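Local coordinates for protein AvmM (Streptomyces sp. NBRC 109436, PDB 7FE6) that probably catalyses macrocyclization by dehydration and Michael-type addition in the biosynthesis of alchivemycin A, and binds alchivemycin A, at residues A[10-15]-A[161-166]; A[19-24]-A[53-58]. One frame throughout, in Å; residues are numbered along the deposited sequence.

How the contacts relate
From the N terminus the chain runs through residues 10-15, which form the first half of contact 1, then turns back in an antiparallel pair of strands, 13-15 and 18-20, so that 19-24 begins contact 2. Contact 2 closes first, when 53-58 returns after strands 24-29 and 40-49; contact 1 closes only at 161-166, after a further hundred residues, and therefore encloses contact 2. On the closing side, 57-66 and 153-162 are antiparallel neighbours in one sheet. With centres 6 Å apart, the contacts meet at Y12 OH and Y55 OH, 2.7 Å apart, a probable hydrogen bond that ties the loop leading into the N-terminal hairpin to the loop leading into 57-66.

Contact 1 of 2, residues A[10-15]-A[161-166]; sequences PVYREY and MLDAPG
Two first torsions bring Y12 and D163 within bonding distance: in Y12, CG lies anti to the carbonyl carbon, while D163 swings its CG anti to the backbone N (chi1 -177°). The evidence for a hydrogen bond is the 2.5 Å between Y12 OH, as donor, and D163 OD1, a short value. It receives the hydroxyl on its anti side, 21° out of the carboxylate plane. Ring and carboxylate planes are turned 67° apart. That the phenol does not stack follows from its nearest atom being OH and from D163 OD1 lying at the ring edge, near the ring plane. P10 adds a lighter touch, with its CG 4.2 Å from D163 OD1. The backbones stay well apart, P10 and D163 being closest at 9.0 Å between CA atoms, so side chains alone span the gap.

Both partners are held from outside as well. Y12 OH also bonds to Y55 OH, and the Y12 ring makes a cation-pi contact with R19, whereas the backbone of D163 is fixed through its N by the side-chain oxygen of N177 and through its O by the hydroxyl of Y53. The site is a tyrosine-aspartate hydrogen bond between two loops at the surface of an all-beta, sandwich-like fold, one leading into strand 13-15 and the other leaving the inner strand 153-162.

Contact 2 of 2, residues A[19-24]-A[53-58]; sequences RVNDNI and YAYPDT
Y55 meets N21 at its hydroxyl and I24 along one side of its ring, and all three residues are buried. N21 ND2 donates to Y55 OH over 2.8 Å in an almost straight bond, with an N-H...O angle of 174°. The acceptor lies practically in the N21 amide plane, and ND2 in turn sits at the ring edge, although amide and ring are inclined at 64°. The tight apolar part is I24 CD1, which comes obliquely to Y55 CE2 at 3.8 Å. Y53 covers one face of the same ring, its CD2 standing 3.7 Å above the plane over the centre; M161 and P10 also touch Y55.

The other side is looser. Beyond N21 the chain makes a type I turn to I24, and there D22 is partly exposed and N23 exposed, neither making contact with 53-58. N21 OD1 accepts from N23 N at 2.9 Å, an Asx turn accompanying the beta turn, whose own bond from I24 N to N21 O is weak. With chi1 at -170°, N21 CG stands anti to its own backbone N; its N-H reaches the tyrosine within the amide plane, whereas N23 N approaches OD1 from above the carbonyl plane.

Because Y55 OH also bonds to Y12 OH, the chemistry implies a chain of hydrogen bonds, N21-Y55-Y12-D163, probably cooperative and ending on a carboxylate.

Contact 1 of 2, residues A[10-15]-A[161-166]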
loop_
_atom_site.group_PDB
_atom_site.type_symbol
_atom_site.label_atom_id
_atom_site.label_comp_id
_atom_site.label_asym_id
_atom_site.label_seq_id
_atom_site.Cartn_x
_atom_site.Cartn_y
_atom_site.Cartn_z
ATOM N N PRO A 10 25.473 7.492 -1.284
ATOM C CA PRO A 10 24.087 7.760 -1.675
ATOM C C PRO A 10 23.794 9.251 -1.712
ATOM O O PRO A 10 24.460 10.069 -1.080
ATOM C CB PRO A 10 23.278 7.074 -0.571
ATOM C CG PRO A 10 24.139 7.214 0.646
ATOM C CD PRO A 10 25.583 7.168 0.154
ATOM N N VAL A 11 22.711 9.588 -2.391
ATOM C CA VAL A 11 22.320 10.976 -2.589
ATOM C C VAL A 11 21.209 11.325 -1.606
ATOM O O VAL A 11 20.261 10.547 -1.420
ATOM C CB VAL A 11 21.859 11.204 -4.042
ATOM C CG1 VAL A 11 21.062 12.500 -4.170
ATOM C CG2 VAL A 11 23.048 11.154 -5.000
ATOM N N TYR A 12 21.324 12.486 -0.966
ATOM C CA TYR A 12 20.320 12.959 -0.029
ATOM C C TYR A 12 19.635 14.199 -0.585
ATOM O O TYR A 12 20.190 14.922 -1.412
ATOM C CB TYR A 12 20.932 13.256 1.341
ATOM C CG TYR A 12 21.470 12.027 2.024
ATOM C CD1 TYR A 12 20.620 11.178 2.727
ATOM C CD2 TYR A 12 22.818 11.714 1.972
ATOM C CE1 TYR A 12 21.104 10.043 3.354
ATOM C CE2 TYR A 12 23.317 10.588 2.603
ATOM C CZ TYR A 12 22.457 9.751 3.295
ATOM O OH TYR A 12 22.958 8.626 3.927
ATOM N N ARG A 13 18.408 14.428 -0.138
ATOM C CA ARG A 13 17.703 15.678 -0.373
ATOM C C ARG A 13 17.608 16.424 0.948
ATOM O O ARG A 13 17.646 15.816 2.023
ATOM C CB ARG A 13 16.316 15.409 -0.981
ATOM C CG ARG A 13 15.322 14.800 -0.009
ATOM C CD ARG A 13 13.958 14.418 -0.626
ATOM N NE ARG A 13 13.117 15.547 -1.016
ATOM C CZ ARG A 13 11.937 15.433 -1.627
ATOM N NH1 ARG A 13 11.428 14.233 -1.911
ATOM N NH2 ARG A 13 11.248 16.523 -1.926
ATOM N N GLU A 14 17.548 17.747 0.876
ATOM C CA GLU A 14 17.455 18.559 2.078
ATOM C C GLU A 14 16.005 18.981 2.263
ATOM O O GLU A 14 15.450 19.701 1.426
ATOM C CB GLU A 14 18.373 19.774 2.005
ATOM C CG GLU A 14 19.260 19.921 3.235
ATOM C CD GLU A 14 20.654 19.346 3.032
ATOM O OE1 GLU A 14 21.044 19.134 1.864
ATOM O OE2 GLU A 14 21.356 19.101 4.038
ATOM N N TYR A 15 15.403 18.534 3.359
ATOM C CA TYR A 15 14.078 18.960 3.786
ATOM C C TYR A 15 14.214 19.398 5.236
ATOM O O TYR A 15 14.696 18.623 6.072
ATOM C CB TYR A 15 13.039 17.841 3.631
ATOM C CG TYR A 15 11.641 18.253 4.040
ATOM C CD1 TYR A 15 10.962 19.255 3.356
ATOM C CD2 TYR A 15 11.012 17.664 5.131
ATOM C CE1 TYR A 15 9.688 19.649 3.736
ATOM C CE2 TYR A 15 9.742 18.052 5.520
ATOM C CZ TYR A 15 9.083 19.047 4.820
ATOM O OH TYR A 15 7.817 19.436 5.207
ATOM N N MET A 161 18.311 5.955 9.467
ATOM C CA MET A 161 19.567 5.260 9.264
ATOM C C MET A 161 20.734 6.126 9.717
ATOM O O MET A 161 20.660 7.357 9.776
ATOM C CB MET A 161 19.766 4.828 7.806
ATOM C CG MET A 161 19.387 5.870 6.755
ATOM S SD MET A 161 17.649 5.828 6.241
ATOM C CE MET A 161 17.104 4.319 6.994
ATOM N N LEU A 162 21.819 5.432 10.029
ATOM C CA LEU A 162 23.116 6.021 10.318
ATOM C C LEU A 162 23.909 5.929 9.020
ATOM O O LEU A 162 24.204 4.830 8.541
ATOM C CB LEU A 162 23.784 5.276 11.473
ATOM C CG LEU A 162 23.053 5.400 12.820
ATOM C CD1 LEU A 162 23.782 4.665 13.922
ATOM C CD2 LEU A 162 22.909 6.859 13.200
ATOM N N ASP A 163 24.207 7.089 8.433
ATOM C CA ASP A 163 25.003 7.153 7.212
ATOM C C ASP A 163 26.328 6.401 7.347
ATOM O O ASP A 163 26.637 5.505 6.552
ATOM C CB ASP A 163 25.254 8.616 6.844
ATOM C CG ASP A 163 26.017 8.760 5.553
ATOM O OD1 ASP A 163 25.418 8.478 4.484
ATOM O OD2 ASP A 163 27.216 9.137 5.611
ATOM N N ALA A 164 27.120 6.747 8.353
ATOM C CA ALA A 164 28.424 6.137 8.523
ATOM C C ALA A 164 28.466 5.350 9.826
ATOM O O ALA A 164 27.818 5.735 10.804
ATOM C CB ALA A 164 29.530 7.197 8.535
ATOM N N PRO A 165 29.211 4.245 9.874
ATOM C CA PRO A 165 29.217 3.426 11.092
ATOM C C PRO A 165 29.752 4.225 12.263
ATOM O O PRO A 165 30.759 4.933 12.153
ATOM C CB PRO A 165 30.132 2.254 10.731
ATOM C CG PRO A 165 30.116 2.210 9.238
ATOM C CD PRO A 165 30.015 3.638 8.802
ATOM N N GLY A 166 29.056 4.128 13.386
ATOM C CA GLY A 166 29.432 4.924 14.525
ATOM C C GLY A 166 28.883 6.329 14.512
ATOM O O GLY A 166 29.228 7.116 15.405
#

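Contact 2 of 2, residues A[19-24]-A[53-58]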
loop_
_atom_site.group_PDB
_atom_site.type_symbol
_atom_site.label_atom_id
_atom_site.label_comp_id
_atom_site.label_asym_id
_atom_site.label_seq_id
_atom_site.Cartn_x
_atom_site.Cartn_y
_atom_site.Cartn_z
ATOM N N ARG A 19 18.804 15.309 6.064
ATOM C CA ARG A 19 19.155 14.591 4.854
ATOM C C ARG A 19 18.229 13.391 4.710
ATOM O O ARG A 19 18.010 12.637 5.668
ATOM C CB ARG A 19 20.620 14.162 4.889
ATOM C CG ARG A 19 21.588 15.340 4.863
ATOM C CD ARG A 19 23.017 14.861 4.817
ATOM N NE ARG A 19 23.443 14.303 6.100
ATOM C CZ ARG A 19 24.449 13.442 6.237
ATOM N NH1 ARG A 19 25.117 13.024 5.167
ATOM N NH2 ARG A 19 24.780 12.982 7.437
ATOM N N VAL A 20 17.700 13.209 3.508
ATOM C CA VAL A 20 16.660 12.223 3.268
ATOM C C VAL A 20 17.049 11.400 2.049
ATOM O O VAL A 20 17.272 11.950 0.964
ATOM C CB VAL A 20 15.284 12.884 3.076
ATOM C CG1 VAL A 20 14.296 11.890 2.524
ATOM C CG2 VAL A 20 14.796 13.479 4.399
ATOM N N ASN A 21 17.149 10.088 2.237
ATOM C CA ASN A 21 17.348 9.137 1.154
ATOM C C ASN A 21 16.007 8.471 0.873
ATOM O O ASN A 21 15.552 7.626 1.650
ATOM C CB ASN A 21 18.411 8.112 1.524
ATOM C CG ASN A 21 18.821 7.270 0.344
ATOM O OD1 ASN A 21 18.111 7.216 -0.658
ATOM N ND2 ASN A 21 19.949 6.586 0.457
ATOM N N ASP A 22 15.363 8.885 -0.228
ATOM C CA ASP A 22 14.103 8.313 -0.728
ATOM C C ASP A 22 14.209 6.860 -1.159
ATOM O O ASP A 22 13.178 6.218 -1.353
ATOM C CB ASP A 22 13.583 9.109 -1.924
ATOM C CG ASP A 22 12.998 10.441 -1.519
ATOM O OD1 ASP A 22 12.321 10.497 -0.461
ATOM O OD2 ASP A 22 13.217 11.428 -2.259
ATOM N N ASN A 23 15.407 6.323 -1.331
ATOM C CA ASN A 23 15.516 4.922 -1.706
ATOM C C ASN A 23 15.129 3.997 -0.560
ATOM O O ASN A 23 14.868 2.814 -0.802
ATOM C CB ASN A 23 16.945 4.619 -2.164
ATOM C CG ASN A 23 17.202 5.014 -3.610
ATOM O OD1 ASN A 23 16.288 5.031 -4.436
ATOM N ND2 ASN A 23 18.457 5.329 -3.919
ATOM N N ILE A 24 15.100 4.504 0.671
ATOM C CA ILE A 24 14.685 3.744 1.845
ATOM C C ILE A 24 13.222 4.106 2.078
ATOM O O ILE A 24 12.917 5.156 2.661
ATOM C CB ILE A 24 15.538 4.067 3.078
ATOM C CG1 ILE A 24 17.023 4.133 2.726
ATOM C CG2 ILE A 24 15.324 3.004 4.137
ATOM C CD1 ILE A 24 17.596 2.836 2.123
ATOM N N TYR A 53 22.914 1.528 -1.900
ATOM C CA TYR A 53 23.853 1.765 -0.809
ATOM C C TYR A 53 23.396 1.033 0.454
ATOM O O TYR A 53 22.285 1.264 0.946
ATOM C CB TYR A 53 23.988 3.263 -0.529
ATOM C CG TYR A 53 24.911 3.562 0.638
ATOM C CD1 TYR A 53 26.299 3.527 0.491
ATOM C CD2 TYR A 53 24.401 3.826 1.905
ATOM C CE1 TYR A 53 27.145 3.781 1.573
ATOM C CE2 TYR A 53 25.242 4.071 2.983
ATOM C CZ TYR A 53 26.603 4.045 2.811
ATOM O OH TYR A 53 27.413 4.296 3.895
ATOM N N ALA A 54 24.262 0.161 0.986
ATOM C CA ALA A 54 23.978 -0.583 2.211
ATOM C C ALA A 54 24.221 0.308 3.423
ATOM O O ALA A 54 25.321 0.849 3.580
ATOM C CB ALA A 54 24.853 -1.830 2.301
ATOM N N TYR A 55 23.191 0.482 4.265
ATOM C CA TYR A 55 23.309 1.307 5.461
ATOM C C TYR A 55 23.800 0.478 6.645
ATOM O O TYR A 55 23.313 -0.634 6.868
ATOM C CB TYR A 55 21.980 1.957 5.801
ATOM C CG TYR A 55 21.785 3.227 5.036
ATOM C CD1 TYR A 55 22.409 4.389 5.445
ATOM C CD2 TYR A 55 21.007 3.262 3.885
ATOM C CE1 TYR A 55 22.254 5.557 4.749
ATOM C CE2 TYR A 55 20.853 4.428 3.176
ATOM C CZ TYR A 55 21.481 5.578 3.615
ATOM O OH TYR A 55 21.344 6.766 2.935
ATOM N N PRO A 56 24.744 1.018 7.421
ATOM C CA PRO A 56 25.364 0.208 8.482
ATOM C C PRO A 56 24.468 -0.033 9.680
ATOM O O PRO A 56 24.672 -1.013 10.412
ATOM C CB PRO A 56 26.611 1.022 8.863
ATOM C CG PRO A 56 26.286 2.426 8.468
ATOM C CD PRO A 56 25.414 2.319 7.243
ATOM N N ASP A 57 23.508 0.846 9.937
ATOM C CA ASP A 57 22.605 0.639 11.057
ATOM C C ASP A 57 21.309 1.376 10.754
ATOM O O ASP A 57 21.331 2.471 10.186
ATOM C CB ASP A 57 23.241 1.120 12.371
ATOM C CG ASP A 57 22.729 0.352 13.578
ATOM O OD1 ASP A 57 21.884 -0.561 13.402
ATOM O OD2 ASP A 57 23.165 0.669 14.711
ATOM N N THR A 58 20.183 0.743 11.061
ATOM C CA THR A 58 18.892 1.329 10.735
ATOM C C THR A 58 17.890 0.978 11.816
ATOM O O THR A 58 17.981 -0.084 12.437
ATOM C CB THR A 58 18.329 0.818 9.421
ATOM O OG1 THR A 58 18.113 -0.592 9.546
ATOM C CG2 THR A 58 19.255 1.124 8.238
#